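Local atomic coordinates of putative Acetyltransferase (Pyrococcus horikoshii, PDB entry 3DDD), a protein that binds coenzyme A and probably transfers an acyl group from its thioester to a substrate that is not established. Residues K71-G76 / G93-Y98. Numbering follows the deposited sequence.
Sequences KDEPVG and GVKKAY. With COA (coenzyme A), chain B.
Where the antiparallel hairpin of strands 73-82 and 86-94 ends beside coenzyme A, G76 and V94 form a non-hydrogen-bonded pair with CA atoms 4.2 Å apart. One residue on, K95 N donates to V75 O at 2.9 Å in a nearly straight bond (171°). V75 and G76 form a classic beta bulge, both facing A68 of the neighbouring strand 65-70. Glycine suits position 76, since a side chain there would crowd V94 CG2. In the GNAT fold this strand end carries the cofactor: V94 N gives its hydrogen to O9P of the pantetheine arm at 2.8 Å, while V94 CG2 lies against phosphate oxygens O4A and O6A. Beyond the strand, K95 runs fully extended past CG along 73-75, its methylenes passing P74 O. Its NZ forms a salt bridge with E73 OE2 at 2.7 Å, from above the carboxylate plane, and bonds weakly to P74 O. Bent at chi2 (64°), the glutamate chain turns its carboxylate to the ammonium. A methionine in place of K95 would probably leave the E73 carboxylate without this countercharge. The branched V75 meets Y98 with both methyls: CG2 sits 3.6 Å from the ring centroid, 7° off the normal, in a CH-pi contact, and CG1 touches Y98 CB at 3.5 Å. I103 of helix 103-118 also packs on V75, V94 and Y98.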
loop_
_atom_site.group_PDB
_atom_site.type_symbol
_atom_site.label_atom_id
_atom_site.label_comp_id
_atom_site.label_asym_id
_atom_site.label_seq_id
_atom_site.Cartn_x
_atom_site.Cartn_y
_atom_site.Cartn_z
ATOM N N LYS A 71 11.125 -15.532 21.502
ATOM C CA LYS A 71 10.557 -16.585 22.354
ATOM C C LYS A 71 9.035 -16.571 22.290
ATOM O O LYS A 71 8.367 -16.284 23.293
ATOM C CB LYS A 71 10.979 -16.424 23.824
ATOM C CG LYS A 71 12.329 -17.026 24.207
ATOM C CD LYS A 71 12.719 -16.643 25.636
ATOM C CE LYS A 71 12.912 -15.113 25.805
ATOM N NZ LYS A 71 12.739 -14.682 27.229
ATOM N N ASP A 72 8.492 -16.847 21.115
ATOM C CA ASP A 72 7.040 -16.975 20.947
ATOM C C ASP A 72 6.230 -15.683 21.105
ATOM O O ASP A 72 5.038 -15.673 20.804
ATOM C CB ASP A 72 6.473 -18.067 21.874
ATOM C CG ASP A 72 7.251 -19.390 21.781
ATOM O OD1 ASP A 72 8.060 -19.562 20.831
ATOM O OD2 ASP A 72 7.057 -20.251 22.680
ATOM N N GLU A 73 6.853 -14.616 21.589
ATOM C CA GLU A 73 6.228 -13.296 21.617
ATOM C C GLU A 73 6.502 -12.681 20.227
ATOM O O GLU A 73 7.650 -12.607 19.786
ATOM C CB GLU A 73 6.800 -12.461 22.786
ATOM C CG GLU A 73 6.466 -10.961 22.848
ATOM C CD GLU A 73 4.978 -10.631 23.051
ATOM O OE1 GLU A 73 4.184 -11.538 23.392
ATOM O OE2 GLU A 73 4.608 -9.447 22.855
ATOM N N PRO A 74 5.437 -12.310 19.504
ATOM C CA PRO A 74 5.604 -11.683 18.215
ATOM C C PRO A 74 6.023 -10.228 18.397
ATOM O O PRO A 74 5.385 -9.473 19.123
ATOM C CB PRO A 74 4.210 -11.787 17.605
ATOM C CG PRO A 74 3.321 -11.696 18.767
ATOM C CD PRO A 74 4.013 -12.459 19.849
ATOM N N VAL A 75 7.083 -9.832 17.721
ATOM C CA VAL A 75 7.700 -8.550 17.990
ATOM C C VAL A 75 7.694 -7.621 16.774
ATOM O O VAL A 75 7.579 -6.409 16.908
ATOM C CB VAL A 75 9.145 -8.815 18.523
ATOM C CG1 VAL A 75 10.053 -7.612 18.300
ATOM C CG2 VAL A 75 9.058 -9.194 19.996
ATOM N N GLY A 76 7.833 -8.188 15.588
ATOM C CA GLY A 76 8.083 -7.394 14.378
ATOM C C GLY A 76 7.656 -8.107 13.096
ATOM O O GLY A 76 7.635 -9.332 13.032
ATOM N N GLY A 93 6.667 -2.861 10.856
ATOM C CA GLY A 93 6.157 -2.609 12.182
ATOM C C GLY A 93 6.911 -3.412 13.212
ATOM O O GLY A 93 7.075 -4.626 13.057
ATOM N N VAL A 94 7.384 -2.724 14.257
ATOM C CA VAL A 94 7.950 -3.373 15.438
ATOM C C VAL A 94 7.271 -2.796 16.646
ATOM O O VAL A 94 7.086 -1.586 16.744
ATOM C CB VAL A 94 9.454 -3.173 15.481
ATOM C CG1 VAL A 94 10.082 -3.642 16.839
ATOM C CG2 VAL A 94 10.075 -3.918 14.263
ATOM N N LYS A 95 6.875 -3.677 17.560
ATOM C CA LYS A 95 6.131 -3.285 18.746
ATOM C C LYS A 95 6.958 -2.283 19.516
ATOM O O LYS A 95 8.154 -2.444 19.615
ATOM C CB LYS A 95 5.836 -4.509 19.608
ATOM C CG LYS A 95 4.631 -5.338 19.158
ATOM C CD LYS A 95 4.467 -6.509 20.111
ATOM C CE LYS A 95 3.137 -7.219 19.954
ATOM N NZ LYS A 95 3.076 -8.310 20.934
ATOM N N LYS A 96 6.321 -1.246 20.055
ATOM C CA LYS A 96 7.042 -0.099 20.633
ATOM C C LYS A 96 8.075 -0.489 21.671
ATOM O O LYS A 96 9.135 0.119 21.711
ATOM C CB LYS A 96 6.083 0.962 21.210
ATOM C CG LYS A 96 5.311 1.750 20.117
ATOM C CD LYS A 96 4.420 2.850 20.672
ATOM C CE LYS A 96 3.217 2.274 21.434
ATOM N NZ LYS A 96 2.179 1.658 20.536
ATOM N N ALA A 97 7.797 -1.518 22.472
ATOM C CA ALA A 97 8.739 -1.982 23.510
ATOM C C ALA A 97 10.044 -2.532 22.933
ATOM O O ALA A 97 11.033 -2.711 23.642
ATOM C CB ALA A 97 8.079 -3.052 24.419
ATOM N N TYR A 98 10.041 -2.824 21.643
ATOM C CA TYR A 98 11.151 -3.535 21.025
ATOM C C TYR A 98 11.814 -2.693 19.955
ATOM O O TYR A 98 12.722 -3.159 19.263
ATOM C CB TYR A 98 10.643 -4.860 20.451
ATOM C CG TYR A 98 10.277 -5.850 21.515
ATOM C CD1 TYR A 98 11.254 -6.630 22.124
ATOM C CD2 TYR A 98 8.961 -6.004 21.933
ATOM C CE1 TYR A 98 10.935 -7.551 23.129
ATOM C CE2 TYR A 98 8.630 -6.913 22.945
ATOM C CZ TYR A 98 9.627 -7.688 23.531
ATOM O OH TYR A 98 9.320 -8.604 24.514
HETATM N N1A COA B . 12.443 8.203 14.642
HETATM C C2A COA B . 13.338 8.415 13.623
HETATM N N3A COA B . 14.001 7.342 13.065
HETATM C C4A COA B . 13.748 6.091 13.550
HETATM C C5A COA B . 12.841 5.855 14.559
HETATM C C6A COA B . 12.192 6.933 15.111
HETATM N N6A COA B . 11.602 6.726 16.267
HETATM N N7A COA B . 12.784 4.532 14.837
HETATM C C8A COA B . 13.633 3.923 13.983
HETATM N N9A COA B . 14.224 4.881 13.187
HETATM C C1B COA B . 15.097 4.684 12.017
HETATM C C2B COA B . 16.510 5.165 12.322
HETATM O O2B COA B . 17.187 5.611 11.184
HETATM C C3B COA B . 17.157 3.894 12.801
HETATM O O3B COA B . 18.537 3.984 12.706
HETATM P P3B COA B . 19.429 4.582 13.903
HETATM O O7A COA B . 20.888 4.240 13.629
HETATM O O8A COA B . 19.000 3.902 15.171
HETATM O O9A COA B . 19.358 6.070 13.821
HETATM C C4B COA B . 16.550 2.923 11.820
HETATM O O4B COA B . 15.194 3.304 11.784
HETATM C C5B COA B . 16.704 1.461 12.176
HETATM O O5B COA B . 16.331 1.272 13.500
HETATM P P1A COA B . 15.707 -0.132 13.917
HETATM O O1A COA B . 15.982 -0.363 15.379
HETATM O O2A COA B . 16.221 -1.277 13.086
HETATM O O3A COA B . 14.161 0.143 13.593
HETATM P P2A COA B . 12.964 -0.489 14.455
HETATM O O4A COA B . 13.156 -1.871 14.968
HETATM O O5A COA B . 12.594 0.477 15.567
HETATM O O6A COA B . 11.736 -0.419 13.397
HETATM C CBP COA B . 10.073 1.009 12.181
HETATM C CCP COA B . 11.525 0.772 12.660
HETATM C CDP COA B . 9.517 -0.331 11.698
HETATM C CEP COA B . 10.159 1.982 10.995
HETATM C CAP COA B . 9.151 1.776 13.151
HETATM O OAP COA B . 9.740 2.046 14.382
HETATM C C9P COA B . 7.744 1.258 13.358
HETATM O O9P COA B . 7.401 -0.045 13.587
HETATM N N8P COA B . 6.747 2.114 13.326
HETATM C C7P COA B . 5.584 1.745 12.568
HETATM C C6P COA B . 4.938 2.919 11.888
HETATM C C5P COA B . 5.931 3.801 11.214
HETATM O O5P COA B . 5.888 5.011 11.555
HETATM N N4P COA B . 6.799 3.248 10.318
HETATM C C3P COA B . 6.559 2.177 9.321
HETATM C C2P COA B . 6.141 2.597 7.880
HETATM S S1P COA B . 7.411 3.251 6.725
#